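Local coordinates for putative fumarylacetoacetate hydrolase family protein (PDB 3S52) that is of unproven function but belongs to the fumarylacetoacetate hydrolase family, beta-rich proteins, and forms an assembly of two chains, at residues V42-F47 and I175-R180; A87-V92 and P170-I175; Y99-D104 and L207-N212; Q147-L152 and Q161-D166. All coordinates share one frame; numbering follows the deposited sequence.

Contact 1 (V42-F47 and I175-R180); sequences VEPVLF and ISYMSR
Strand 45-50 of the mixed beta sheet, with the loop before it, meets helix 171-181 here: Pro44, in the loop leading into the strand, and Leu46, in the strand itself, lie against one side of the helix. Tyr177 carries the contact. Its CG stands anti to the backbone N (chi1 178°), which sends the ring out from the helix, head on to Pro44. The pyrrolidine covers one face of the phenol near its rim; Pro44 CD makes a CH-pi contact 4.0 Å from the centroid of the Tyr177 ring, and Pro44 CG comes to 3.5 Å from Tyr177 CD2. Leu46 crosses the ring obliquely, its CD1 3.8 Å from Tyr177 CE2. The same methyl lies 3.8 Å from CG of selenomethionine Met178, while Leu46 CD2 lies beside that CG and the terminal CE, so the leucine fork straddles the start of the extended Met178 chain. Glu43 crosses the tyrosine at about a right angle and brings OE1 within 3.3 Å of Tyr177 CE1. That oxygen is also 4.3 Å from Arg180 NH1, near the guanidinium plane, beyond a salt bridge, though the opposite charges may still attract weakly. The phenol oxygen is held from outside: Lys123 of the second subunit bonds to both Tyr177 OH and Pro44 O, tying the two segments together across the dimer interface. Beneath, Met178 rests on Val23 and Val25 of strand 21-26 and on Val190 of strand 189-191, while Val45 and Phe47 pair through their backbones with strand 21-26.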
loop_
_atom_site.group_PDB
_atom_site.type_symbol
_atom_site.label_atom_id
_atom_site.label_comp_id
_atom_site.label_asym_id
_atom_site.label_seq_id
_atom_site.Cartn_x
_atom_site.Cartn_y
_atom_site.Cartn_z
ATOM N N VAL A 42 0.010 19.115 9.179
ATOM C CA VAL A 42 -0.360 20.217 8.302
ATOM C C VAL A 42 -1.157 19.694 7.128
ATOM O O VAL A 42 -2.190 20.261 6.768
ATOM C CB VAL A 42 0.843 20.993 7.776
ATOM C CG1 VAL A 42 0.373 22.006 6.711
ATOM C CG2 VAL A 42 1.557 21.677 8.926
ATOM N N GLU A 43 -0.679 18.601 6.543
ATOM C CA GLU A 43 -1.373 17.956 5.430
ATOM C C GLU A 43 -1.825 16.558 5.825
ATOM O O GLU A 43 -1.236 15.932 6.723
ATOM C CB GLU A 43 -0.452 17.874 4.218
ATOM C CG GLU A 43 0.258 19.185 3.927
ATOM C CD GLU A 43 0.969 19.165 2.602
ATOM O OE1 GLU A 43 0.269 19.114 1.564
ATOM O OE2 GLU A 43 2.217 19.170 2.600
ATOM N N PRO A 44 -2.880 16.061 5.162
ATOM C CA PRO A 44 -3.449 14.769 5.525
ATOM C C PRO A 44 -2.384 13.694 5.597
ATOM O O PRO A 44 -1.507 13.612 4.737
ATOM C CB PRO A 44 -4.411 14.480 4.382
ATOM C CG PRO A 44 -4.859 15.855 3.930
ATOM C CD PRO A 44 -3.727 16.799 4.202
ATOM N N VAL A 45 -2.477 12.877 6.636
ATOM C CA VAL A 45 -1.632 11.701 6.797
ATOM C C VAL A 45 -2.208 10.566 5.958
ATOM O O VAL A 45 -3.346 10.158 6.154
ATOM C CB VAL A 45 -1.607 11.294 8.264
ATOM C CG1 VAL A 45 -0.816 10.021 8.449
ATOM C CG2 VAL A 45 -1.020 12.441 9.092
ATOM N N LEU A 46 -1.427 10.079 5.000
ATOM C CA LEU A 46 -1.931 9.110 4.025
ATOM C C LEU A 46 -1.204 7.780 4.134
ATOM O O LEU A 46 0.018 7.745 4.246
ATOM C CB LEU A 46 -1.755 9.650 2.600
ATOM C CG LEU A 46 -2.547 10.917 2.263
ATOM C CD1 LEU A 46 -2.545 11.141 0.766
ATOM C CD2 LEU A 46 -3.994 10.746 2.746
ATOM N N PHE A 47 -1.952 6.684 4.102
ATOM C CA PHE A 47 -1.340 5.371 3.947
ATOM C C PHE A 47 -2.289 4.532 3.121
ATOM O O PHE A 47 -3.393 4.983 2.804
ATOM C CB PHE A 47 -1.045 4.729 5.305
ATOM C CG PHE A 47 -2.273 4.515 6.161
ATOM C CD1 PHE A 47 -2.751 5.524 6.981
ATOM C CD2 PHE A 47 -2.931 3.293 6.157
ATOM C CE1 PHE A 47 -3.877 5.327 7.768
ATOM C CE2 PHE A 47 -4.066 3.082 6.939
ATOM C CZ PHE A 47 -4.541 4.095 7.739
ATOM N N ILE A 175 -9.923 13.661 -0.988
ATOM C CA ILE A 175 -9.727 12.794 -2.130
ATOM C C ILE A 175 -8.965 13.546 -3.209
ATOM O O ILE A 175 -8.119 12.983 -3.895
ATOM C CB ILE A 175 -11.050 12.226 -2.659
ATOM C CG1 ILE A 175 -11.675 11.304 -1.611
ATOM C CG2 ILE A 175 -10.815 11.453 -3.944
ATOM C CD1 ILE A 175 -13.020 10.706 -2.045
ATOM N N SER A 176 -9.246 14.836 -3.339
ATOM C CA SER A 176 -8.507 15.657 -4.276
ATOM C C SER A 176 -7.028 15.598 -3.913
ATOM O O SER A 176 -6.173 15.322 -4.755
ATOM C CB SER A 176 -9.026 17.096 -4.241
ATOM O OG SER A 176 -8.279 17.922 -5.106
ATOM N N TYR A 177 -6.736 15.837 -2.644
ATOM C CA TYR A 177 -5.364 15.763 -2.155
ATOM C C TYR A 177 -4.687 14.410 -2.441
ATOM O O TYR A 177 -3.580 14.374 -3.006
ATOM C CB TYR A 177 -5.310 16.105 -0.662
ATOM C CG TYR A 177 -3.923 16.009 -0.073
ATOM C CD1 TYR A 177 -2.938 16.943 -0.392
ATOM C CD2 TYR A 177 -3.590 14.974 0.782
ATOM C CE1 TYR A 177 -1.651 16.845 0.146
ATOM C CE2 TYR A 177 -2.315 14.870 1.331
ATOM C CZ TYR A 177 -1.351 15.803 1.012
ATOM O OH TYR A 177 -0.087 15.674 1.565
HETATM N N MSE A 178 -5.344 13.310 -2.074
HETATM C CA MSE A 178 -4.800 11.962 -2.317
HETATM C C MSE A 178 -4.423 11.761 -3.784
HETATM O O MSE A 178 -3.409 11.150 -4.106
HETATM C CB MSE A 178 -5.804 10.869 -1.924
HETATM C CG MSE A 178 -6.123 10.788 -0.447
HETATM SE SE MSE A 178 -7.709 9.637 -0.132
HETATM C CE MSE A 178 -7.512 9.446 1.842
ATOM N N SER A 179 -5.252 12.268 -4.676
ATOM C CA SER A 179 -5.033 12.057 -6.112
ATOM C C SER A 179 -3.798 12.809 -6.625
ATOM O O SER A 179 -3.393 12.593 -7.758
ATOM C CB SER A 179 -6.262 12.490 -6.921
ATOM O OG SER A 179 -6.317 13.914 -7.046
ATOM N N ARG A 180 -3.209 13.694 -5.815
ATOM C CA ARG A 180 -1.972 14.364 -6.224
ATOM C C ARG A 180 -0.821 13.375 -6.171
ATOM O O ARG A 180 0.143 13.494 -6.907
ATOM C CB ARG A 180 -1.641 15.547 -5.317
ATOM C CG ARG A 180 -2.585 16.745 -5.434
ATOM C CD ARG A 180 -2.111 17.876 -4.506
ATOM N NE ARG A 180 -0.738 18.268 -4.822
ATOM C CZ ARG A 180 0.100 18.842 -3.966
ATOM N NH1 ARG A 180 -0.281 19.093 -2.718
ATOM N NH2 ARG A 180 1.326 19.155 -4.361
#

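Contact 2 (A87-V92 and P170-I175); sequences ASEDRV and PIIPLI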
loop_
_atom_site.group_PDB
_atom_site.type_symbol
_atom_site.label_atom_id
_atom_site.label_comp_id
_atom_site.label_asym_id
_atom_site.label_seq_id
_atom_site.Cartn_x
_atom_site.Cartn_y
_atom_site.Cartn_z
ATOM N N ALA A 87 -6.878 15.561 -9.425
ATOM C CA ALA A 87 -8.232 15.972 -9.765
ATOM C C ALA A 87 -8.703 17.161 -8.932
ATOM O O ALA A 87 -8.378 17.268 -7.752
ATOM C CB ALA A 87 -9.188 14.805 -9.592
ATOM N N SER A 88 -9.469 18.044 -9.558
ATOM C CA SER A 88 -10.085 19.170 -8.873
ATOM C C SER A 88 -11.197 18.668 -7.967
ATOM O O SER A 88 -11.679 17.546 -8.119
ATOM C CB SER A 88 -10.675 20.154 -9.881
ATOM O OG SER A 88 -11.845 19.598 -10.466
ATOM N N GLU A 89 -11.605 19.501 -7.017
ATOM C CA GLU A 89 -12.674 19.119 -6.111
ATOM C C GLU A 89 -13.947 18.767 -6.869
ATOM O O GLU A 89 -14.622 17.810 -6.526
ATOM C CB GLU A 89 -12.927 20.211 -5.073
ATOM C CG GLU A 89 -11.834 20.286 -4.014
ATOM C CD GLU A 89 -12.106 21.352 -2.971
ATOM O OE1 GLU A 89 -13.208 21.942 -2.990
ATOM O OE2 GLU A 89 -11.216 21.604 -2.132
ATOM N N ASP A 90 -14.265 19.522 -7.918
ATOM C CA ASP A 90 -15.467 19.226 -8.697
ATOM C C ASP A 90 -15.386 17.884 -9.442
ATOM O O ASP A 90 -16.357 17.123 -9.477
ATOM C CB ASP A 90 -15.730 20.353 -9.697
ATOM N N ARG A 91 -14.230 17.576 -10.011
ATOM C CA ARG A 91 -14.070 16.291 -10.669
ATOM C C ARG A 91 -14.208 15.151 -9.656
ATOM O O ARG A 91 -14.816 14.116 -9.948
ATOM C CB ARG A 91 -12.732 16.224 -11.395
ATOM C CG ARG A 91 -12.526 14.921 -12.170
ATOM C CD ARG A 91 -11.138 14.858 -12.797
ATOM N NE ARG A 91 -10.932 15.970 -13.718
ATOM C CZ ARG A 91 -11.378 15.989 -14.970
ATOM N NH1 ARG A 91 -11.151 17.042 -15.751
ATOM N NH2 ARG A 91 -12.056 14.950 -15.442
ATOM N N VAL A 92 -13.656 15.351 -8.461
ATOM C CA VAL A 92 -13.769 14.360 -7.387
ATOM C C VAL A 92 -15.228 14.126 -7.034
ATOM O O VAL A 92 -15.697 12.988 -7.013
ATOM C CB VAL A 92 -12.981 14.770 -6.103
ATOM C CG1 VAL A 92 -13.500 14.008 -4.879
ATOM C CG2 VAL A 92 -11.477 14.533 -6.301
ATOM N N PRO A 170 -12.389 17.436 5.016
ATOM C CA PRO A 170 -13.633 16.894 4.464
ATOM C C PRO A 170 -13.363 15.978 3.275
ATOM O O PRO A 170 -12.282 16.049 2.689
ATOM C CB PRO A 170 -14.380 18.149 4.003
ATOM C CG PRO A 170 -13.810 19.235 4.821
ATOM C CD PRO A 170 -12.355 18.901 4.898
ATOM N N ILE A 171 -14.339 15.137 2.935
ATOM C CA ILE A 171 -14.182 14.095 1.914
ATOM C C ILE A 171 -13.621 14.562 0.573
ATOM O O ILE A 171 -12.661 13.993 0.049
ATOM C CB ILE A 171 -15.533 13.391 1.649
ATOM C CG1 ILE A 171 -15.970 12.581 2.879
ATOM C CG2 ILE A 171 -15.452 12.516 0.414
ATOM C CD1 ILE A 171 -17.433 12.169 2.827
ATOM N N ILE A 172 -14.237 15.584 -0.002
ATOM C CA ILE A 172 -13.835 16.024 -1.335
ATOM C C ILE A 172 -12.398 16.574 -1.427
ATOM O O ILE A 172 -11.589 16.051 -2.185
ATOM C CB ILE A 172 -14.883 16.977 -1.945
ATOM C CG1 ILE A 172 -16.103 16.151 -2.374
ATOM C CG2 ILE A 172 -14.312 17.722 -3.134
ATOM C CD1 ILE A 172 -17.402 16.903 -2.273
ATOM N N PRO A 173 -12.070 17.614 -0.644
ATOM C CA PRO A 173 -10.665 18.042 -0.637
ATOM C C PRO A 173 -9.690 16.922 -0.247
ATOM O O PRO A 173 -8.539 16.924 -0.696
ATOM C CB PRO A 173 -10.627 19.164 0.414
ATOM C CG PRO A 173 -11.959 19.062 1.177
ATOM C CD PRO A 173 -12.933 18.474 0.192
ATOM N N LEU A 174 -10.123 15.982 0.585
ATOM C CA LEU A 174 -9.225 14.892 0.970
ATOM C C LEU A 174 -8.888 14.047 -0.262
ATOM O O LEU A 174 -7.720 13.758 -0.561
ATOM C CB LEU A 174 -9.863 14.007 2.055
ATOM C CG LEU A 174 -9.053 12.783 2.513
ATOM C CD1 LEU A 174 -7.799 13.184 3.253
ATOM C CD2 LEU A 174 -9.919 11.882 3.401
ATOM N N ILE A 175 -9.923 13.661 -0.988
ATOM C CA ILE A 175 -9.727 12.794 -2.130
ATOM C C ILE A 175 -8.965 13.546 -3.209
ATOM O O ILE A 175 -8.119 12.983 -3.895
ATOM C CB ILE A 175 -11.050 12.226 -2.659
ATOM C CG1 ILE A 175 -11.675 11.304 -1.611
ATOM C CG2 ILE A 175 -10.815 11.453 -3.944
ATOM C CD1 ILE A 175 -13.020 10.706 -2.045
#
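Ser88 OG accepts one bond within its own segment, from Arg91 N at 3.2 Å and nearly straight (166°), with its chi1 of 72° turning the hydroxyl back over the first turn. This is an N-cap: Ser88 sits right before helix 89-95, whose opening turn packs against the opening turn of helix 171-181, itself preceded by Pro170. The join between the two helices is largely aliphatic. Ile172 CG2, anti to its backbone N, drives into the first turn of the other helix and lies 3.4 Å from both Glu89 O and Glu89 CB, a tight fit. Glu89 crosses Ile172 at about a right angle and then runs on, extended, to Pro173. One turn further along, Val92 faces Ile175 obliquely; both Val92 methyls meet Ile175 CG2, and Val92 CG1 is 3.8 Å from Ile175 CB. This inner end is buried, with Ile175 also touching Val78 and Ile80 of strand 70-80, whereas Glu89 lies at the exposed end. Ala87 O accepts from Ser176 OG, and Ala87 N is hydrogen-bonded to Ser179 OG. At the end of its extended chain, Glu89 OE2 lies 3.6 Å from Pro173 CB.

Contact 3 (Y99-D104 and L207-N212); sequences YGVALD and LKIMLN
Apolar contacts between aliphatic side chains make up most of this buried meeting. At one end Leu103 and Leu207 meet head on, Leu103 CD1 lying 3.7 Å from Leu207 CD2; in both, CG is anti to the carbonyl carbon. In the middle, Val101 has CG1 flanked by both its backbone N and its carbonyl carbon (chi1 59°), which spreads both methyls over Ile209: CG2 of Val101 is 3.8 Å from CG2 of Ile209, and Val101 CG1 comes about as near to the same methyl. Val101 and Leu211 pass side by side, pointing opposite ways, with their CB atoms 4.1 Å apart. The two strands belong to different sheets, 99-103 to the mixed sheet and 207-211 to the four-stranded antiparallel one. Their segment axes approach to 7.6 Å, with 148° between N-to-C directions; Val101, Leu103, Leu207, Ile209 and Leu211 all point into the interface, where the sheets pack face to face. Ile74 and Leu76 of strand 70-80 extend the same layer beside Ile209 and Leu211. The other kind of contact is side chain on backbone. Leu211, with CG anti to its backbone N (chi1 178°), passes CD2 over the main chain at Gly100, where that methyl lies 3.6 Å from Gly100 C.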
loop_
_atom_site.group_PDB
_atom_site.type_symbol
_atom_site.label_atom_id
_atom_site.label_comp_id
_atom_site.label_asym_id
_atom_site.label_seq_id
_atom_site.Cartn_x
_atom_site.Cartn_y
_atom_site.Cartn_z
ATOM N N TYR A 99 -21.172 4.850 -0.973
ATOM C CA TYR A 99 -20.552 4.925 0.332
ATOM C C TYR A 99 -20.769 3.654 1.146
ATOM O O TYR A 99 -21.771 2.968 0.992
ATOM C CB TYR A 99 -21.102 6.126 1.090
ATOM C CG TYR A 99 -20.849 7.447 0.406
ATOM C CD1 TYR A 99 -19.620 8.073 0.511
ATOM C CD2 TYR A 99 -21.850 8.076 -0.331
ATOM C CE1 TYR A 99 -19.381 9.294 -0.104
ATOM C CE2 TYR A 99 -21.622 9.292 -0.954
ATOM C CZ TYR A 99 -20.382 9.898 -0.829
ATOM O OH TYR A 99 -20.129 11.102 -1.436
ATOM N N GLY A 100 -19.837 3.375 2.048
ATOM C CA GLY A 100 -19.870 2.155 2.821
ATOM C C GLY A 100 -19.224 2.414 4.167
ATOM O O GLY A 100 -18.873 3.549 4.488
ATOM N N VAL A 101 -19.119 1.369 4.973
ATOM C CA VAL A 101 -18.483 1.501 6.265
ATOM C C VAL A 101 -17.450 0.397 6.414
ATOM O O VAL A 101 -17.708 -0.760 6.063
ATOM C CB VAL A 101 -19.507 1.485 7.416
ATOM C CG1 VAL A 101 -20.309 0.178 7.413
ATOM C CG2 VAL A 101 -18.807 1.706 8.760
ATOM N N ALA A 102 -16.266 0.765 6.898
ATOM C CA ALA A 102 -15.198 -0.207 7.096
ATOM C C ALA A 102 -14.632 -0.145 8.508
ATOM O O ALA A 102 -14.890 0.799 9.261
ATOM C CB ALA A 102 -14.076 0.019 6.076
ATOM N N LEU A 103 -13.859 -1.169 8.847
ATOM C CA LEU A 103 -12.981 -1.164 10.015
ATOM C C LEU A 103 -11.540 -1.103 9.531
ATOM O O LEU A 103 -11.079 -1.993 8.819
ATOM C CB LEU A 103 -13.154 -2.452 10.823
ATOM C CG LEU A 103 -14.552 -2.689 11.385
ATOM C CD1 LEU A 103 -14.597 -3.991 12.161
ATOM C CD2 LEU A 103 -14.965 -1.519 12.266
ATOM N N ASP A 104 -10.815 -0.062 9.914
ATOM C CA ASP A 104 -9.411 -0.041 9.598
ATOM C C ASP A 104 -8.805 -0.689 10.827
ATOM O O ASP A 104 -8.507 -0.016 11.823
ATOM C CB ASP A 104 -8.986 1.434 9.438
ATOM C CG ASP A 104 -7.473 1.659 9.537
ATOM O OD1 ASP A 104 -6.684 0.690 9.448
ATOM O OD2 ASP A 104 -7.080 2.845 9.685
ATOM N N LEU A 207 -19.992 -7.851 16.899
ATOM C CA LEU A 207 -19.975 -6.479 16.444
ATOM C C LEU A 207 -21.300 -6.114 15.808
ATOM O O LEU A 207 -21.836 -6.871 15.003
ATOM C CB LEU A 207 -18.866 -6.289 15.419
ATOM C CG LEU A 207 -17.465 -5.970 15.929
ATOM C CD1 LEU A 207 -17.014 -7.005 16.945
ATOM C CD2 LEU A 207 -16.498 -5.881 14.754
ATOM N N LYS A 208 -21.830 -4.956 16.170
ATOM C CA LYS A 208 -22.946 -4.386 15.415
ATOM C C LYS A 208 -22.476 -3.055 14.872
ATOM O O LYS A 208 -22.045 -2.189 15.636
ATOM C CB LYS A 208 -24.181 -4.184 16.292
ATOM C CG LYS A 208 -25.294 -3.437 15.572
ATOM C CD LYS A 208 -26.468 -3.142 16.485
ATOM C CE LYS A 208 -26.882 -4.378 17.258
ATOM N NZ LYS A 208 -27.125 -5.543 16.361
ATOM N N ILE A 209 -22.536 -2.896 13.554
ATOM C CA ILE A 209 -21.997 -1.699 12.935
ATOM C C ILE A 209 -23.110 -0.970 12.226
ATOM O O ILE A 209 -23.899 -1.581 11.517
ATOM C CB ILE A 209 -20.905 -2.018 11.908
ATOM C CG1 ILE A 209 -19.737 -2.758 12.558
ATOM C CG2 ILE A 209 -20.414 -0.737 11.235
ATOM C CD1 ILE A 209 -19.444 -4.083 11.906
HETATM N N MSE A 210 -23.171 0.340 12.399
HETATM C CA MSE A 210 -24.226 1.097 11.743
HETATM C C MSE A 210 -23.709 2.290 10.969
HETATM O O MSE A 210 -22.802 2.995 11.420
HETATM C CB MSE A 210 -25.281 1.526 12.739
HETATM C CG MSE A 210 -26.337 0.462 12.961
HETATM SE SE MSE A 210 -27.615 1.028 14.302
HETATM C CE MSE A 210 -26.669 0.333 15.850
ATOM N N LEU A 211 -24.278 2.475 9.783
ATOM C CA LEU A 211 -23.937 3.599 8.920
ATOM C C LEU A 211 -25.270 4.263 8.650
ATOM O O LEU A 211 -26.148 3.678 8.002
ATOM C CB LEU A 211 -23.299 3.117 7.618
ATOM C CG LEU A 211 -22.944 4.195 6.590
ATOM C CD1 LEU A 211 -21.922 5.172 7.161
ATOM C CD2 LEU A 211 -22.408 3.561 5.306
ATOM N N ASN A 212 -25.416 5.473 9.171
ATOM C CA ASN A 212 -26.717 6.091 9.291
ATOM C C ASN A 212 -27.687 5.066 9.850
ATOM O O ASN A 212 -27.377 4.407 10.838
ATOM C CB ASN A 212 -27.162 6.655 7.956
ATOM C CG ASN A 212 -26.324 7.853 7.546
ATOM O OD1 ASN A 212 -25.894 8.641 8.399
ATOM N ND2 ASN A 212 -26.076 7.991 6.250
#

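Contact 4 (Q147-L152 and Q161-D166); sequences QADLSL and QGNTRD
Asn163 holds CG anti to its backbone N (chi1 -172°), while Asp149 keeps CG anti to its carbonyl carbon (chi1 -69°); these torsions bring the amide and the carboxylate to each other on one face of the strand pair, their planes steeply inclined. Asn163 ND2 gives both hydrogens away: one to Asp149 OD1 at 2.9 Å, nearly straight but arriving from above the carboxylate plane, the other to Gln147 O at 2.8 Å. With Asn163 OD1 accepting from Arg165 N at 2.9 Å on a lone pair, an Asx turn, the buried amide is gripped by three bonds and its rotation is fixed. Both residues belong to the beta hairpin of strands 149-154 and 157-163. Leu150 and Gly162 form an antiparallel hydrogen-bonded pair, Gly162 N to Leu150 O at 2.8 Å and the return bond from Leu150 N to Gly162 O; Asp149-Asn163 and Ser151-Gln161 are the non-hydrogen-bonded pairs around it. Thr164 N prolongs the pairing to Ala148 O, at 2.9 Å, as the chain turns into a 3-10 segment. Thr164 OG1 has its main partner in Ala145 O and takes only a weak bond from Ala148 N. Arg165, bent at chi3 (60°), folds its guanidinium so that Asn163 OD1 sits over the centre of one face. At the edge, Arg165 NH2 bonds Gln147 OE1 at 3.1 Å. One water accepts from Arg165 NE and donates weakly to Gln147 OE1, a second joins Arg165 NH1 to Asp149 OD1, and a third bridges Asp149 OD1 and Gly162 O.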
loop_
_atom_site.group_PDB
_atom_site.type_symbol
_atom_site.label_atom_id
_atom_site.label_comp_id
_atom_site.label_asym_id
_atom_site.label_seq_id
_atom_site.Cartn_x
_atom_site.Cartn_y
_atom_site.Cartn_z
ATOM N N GLN A 147 -22.260 14.337 6.642
ATOM C CA GLN A 147 -23.141 14.400 7.802
ATOM C C GLN A 147 -23.582 13.008 8.235
ATOM O O GLN A 147 -24.512 12.850 9.019
ATOM C CB GLN A 147 -24.355 15.275 7.508
ATOM C CG GLN A 147 -24.086 16.755 7.669
ATOM C CD GLN A 147 -25.310 17.523 8.106
ATOM O OE1 GLN A 147 -25.524 17.747 9.296
ATOM N NE2 GLN A 147 -26.127 17.928 7.144
ATOM N N ALA A 148 -22.898 12.001 7.711
ATOM C CA ALA A 148 -23.195 10.602 8.036
ATOM C C ALA A 148 -22.785 10.156 9.448
ATOM O O ALA A 148 -21.725 10.526 9.946
ATOM C CB ALA A 148 -22.578 9.681 6.994
ATOM N N ASP A 149 -23.637 9.342 10.069
ATOM C CA ASP A 149 -23.397 8.785 11.386
ATOM C C ASP A 149 -22.746 7.402 11.308
ATOM O O ASP A 149 -23.104 6.581 10.474
ATOM C CB ASP A 149 -24.698 8.719 12.183
ATOM C CG ASP A 149 -25.209 10.101 12.564
ATOM O OD1 ASP A 149 -24.646 10.723 13.511
ATOM O OD2 ASP A 149 -26.179 10.561 11.915
ATOM N N LEU A 150 -21.786 7.160 12.189
ATOM C CA LEU A 150 -21.105 5.878 12.269
ATOM C C LEU A 150 -21.159 5.409 13.712
ATOM O O LEU A 150 -20.861 6.177 14.619
ATOM C CB LEU A 150 -19.626 6.052 11.914
ATOM C CG LEU A 150 -19.211 6.641 10.577
ATOM C CD1 LEU A 150 -17.791 7.165 10.659
ATOM C CD2 LEU A 150 -19.336 5.585 9.505
ATOM N N SER A 151 -21.497 4.146 13.930
ATOM C CA SER A 151 -21.514 3.625 15.282
ATOM C C SER A 151 -21.029 2.189 15.292
ATOM O O SER A 151 -21.280 1.422 14.362
ATOM C CB SER A 151 -22.905 3.733 15.900
ATOM O OG SER A 151 -23.831 2.961 15.169
ATOM N N LEU A 152 -20.301 1.839 16.340
ATOM C CA LEU A 152 -19.794 0.491 16.473
ATOM C C LEU A 152 -20.138 0.080 17.868
ATOM O O LEU A 152 -19.780 0.772 18.809
ATOM C CB LEU A 152 -18.277 0.457 16.305
ATOM C CG LEU A 152 -17.618 -0.882 16.647
ATOM C CD1 LEU A 152 -18.172 -1.981 15.729
ATOM C CD2 LEU A 152 -16.107 -0.795 16.524
ATOM N N GLN A 161 -19.057 6.111 18.368
ATOM C CA GLN A 161 -20.233 6.731 17.758
ATOM C C GLN A 161 -19.839 8.123 17.307
ATOM O O GLN A 161 -19.519 8.965 18.143
ATOM C CB GLN A 161 -21.389 6.789 18.782
ATOM C CG GLN A 161 -22.713 7.355 18.225
ATOM C CD GLN A 161 -23.894 7.181 19.186
ATOM O OE1 GLN A 161 -24.122 6.089 19.714
ATOM N NE2 GLN A 161 -24.643 8.262 19.419
ATOM N N GLY A 162 -19.919 8.399 16.010
ATOM C CA GLY A 162 -19.423 9.663 15.513
ATOM C C GLY A 162 -20.154 10.112 14.268
ATOM O O GLY A 162 -21.100 9.467 13.830
ATOM N N ASN A 163 -19.725 11.236 13.714
ATOM C CA ASN A 163 -20.367 11.760 12.529
ATOM C C ASN A 163 -19.315 12.410 11.657
ATOM O O ASN A 163 -18.424 13.096 12.167
ATOM C CB ASN A 163 -21.466 12.748 12.911
ATOM C CG ASN A 163 -22.307 13.173 11.724
ATOM O OD1 ASN A 163 -21.882 14.005 10.921
ATOM N ND2 ASN A 163 -23.513 12.606 11.605
ATOM N N THR A 164 -19.404 12.185 10.349
ATOM C CA THR A 164 -18.390 12.701 9.424
ATOM C C THR A 164 -18.309 14.229 9.373
ATOM O O THR A 164 -17.378 14.788 8.778
ATOM C CB THR A 164 -18.574 12.150 8.005
ATOM O OG1 THR A 164 -19.848 12.563 7.487
ATOM C CG2 THR A 164 -18.500 10.622 8.023
ATOM N N ARG A 165 -19.269 14.915 9.989
ATOM C CA ARG A 165 -19.166 16.372 10.064
ATOM C C ARG A 165 -17.929 16.781 10.859
ATOM O O ARG A 165 -17.469 17.926 10.767
ATOM C CB ARG A 165 -20.422 17.009 10.667
ATOM C CG ARG A 165 -20.586 16.796 12.171
ATOM C CD ARG A 165 -21.746 17.628 12.742
ATOM N NE ARG A 165 -23.019 17.279 12.117
ATOM C CZ ARG A 165 -23.775 16.242 12.470
ATOM N NH1 ARG A 165 -23.397 15.433 13.453
ATOM N NH2 ARG A 165 -24.912 16.012 11.836
ATOM N N ASP A 166 -17.377 15.847 11.631
ATOM C CA ASP A 166 -16.239 16.171 12.480
ATOM C C ASP A 166 -14.898 15.931 11.778
ATOM O O ASP A 166 -13.845 16.179 12.350
ATOM C CB ASP A 166 -16.324 15.418 13.816
ATOM C CG ASP A 166 -17.474 15.922 14.696
ATOM O OD1 ASP A 166 -17.838 17.112 14.579
ATOM O OD2 ASP A 166 -18.022 15.140 15.497
HETATM O O HOH W 1 -23.153 19.099 9.531
HETATM O O HOH W 2 -24.893 13.118 14.776
HETATM O O HOH W 3 -23.382 9.421 15.282
#

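Contacts 1 and 2 lie on helix 171-181, share Ile175, and have centres about 10 Å apart. Contacts 3 and 4 form a second group, also about 10 Å centre to centre, where strands 149-154 and 206-211 are neighbours in the antiparallel sheet. About 20 to 22 Å separates the centres of the two groups, yet contacts 1 and 3 still touch, Phe47 packing on Asp104. Along the chain, contact 4 is nested inside the loops closed by all three others, and contact 2 inside that of contact 1, while contact 3 crosses both. The segments are thus interleaved along the chain, linking both sheets and the helix, and only contact 1 touches the second subunit.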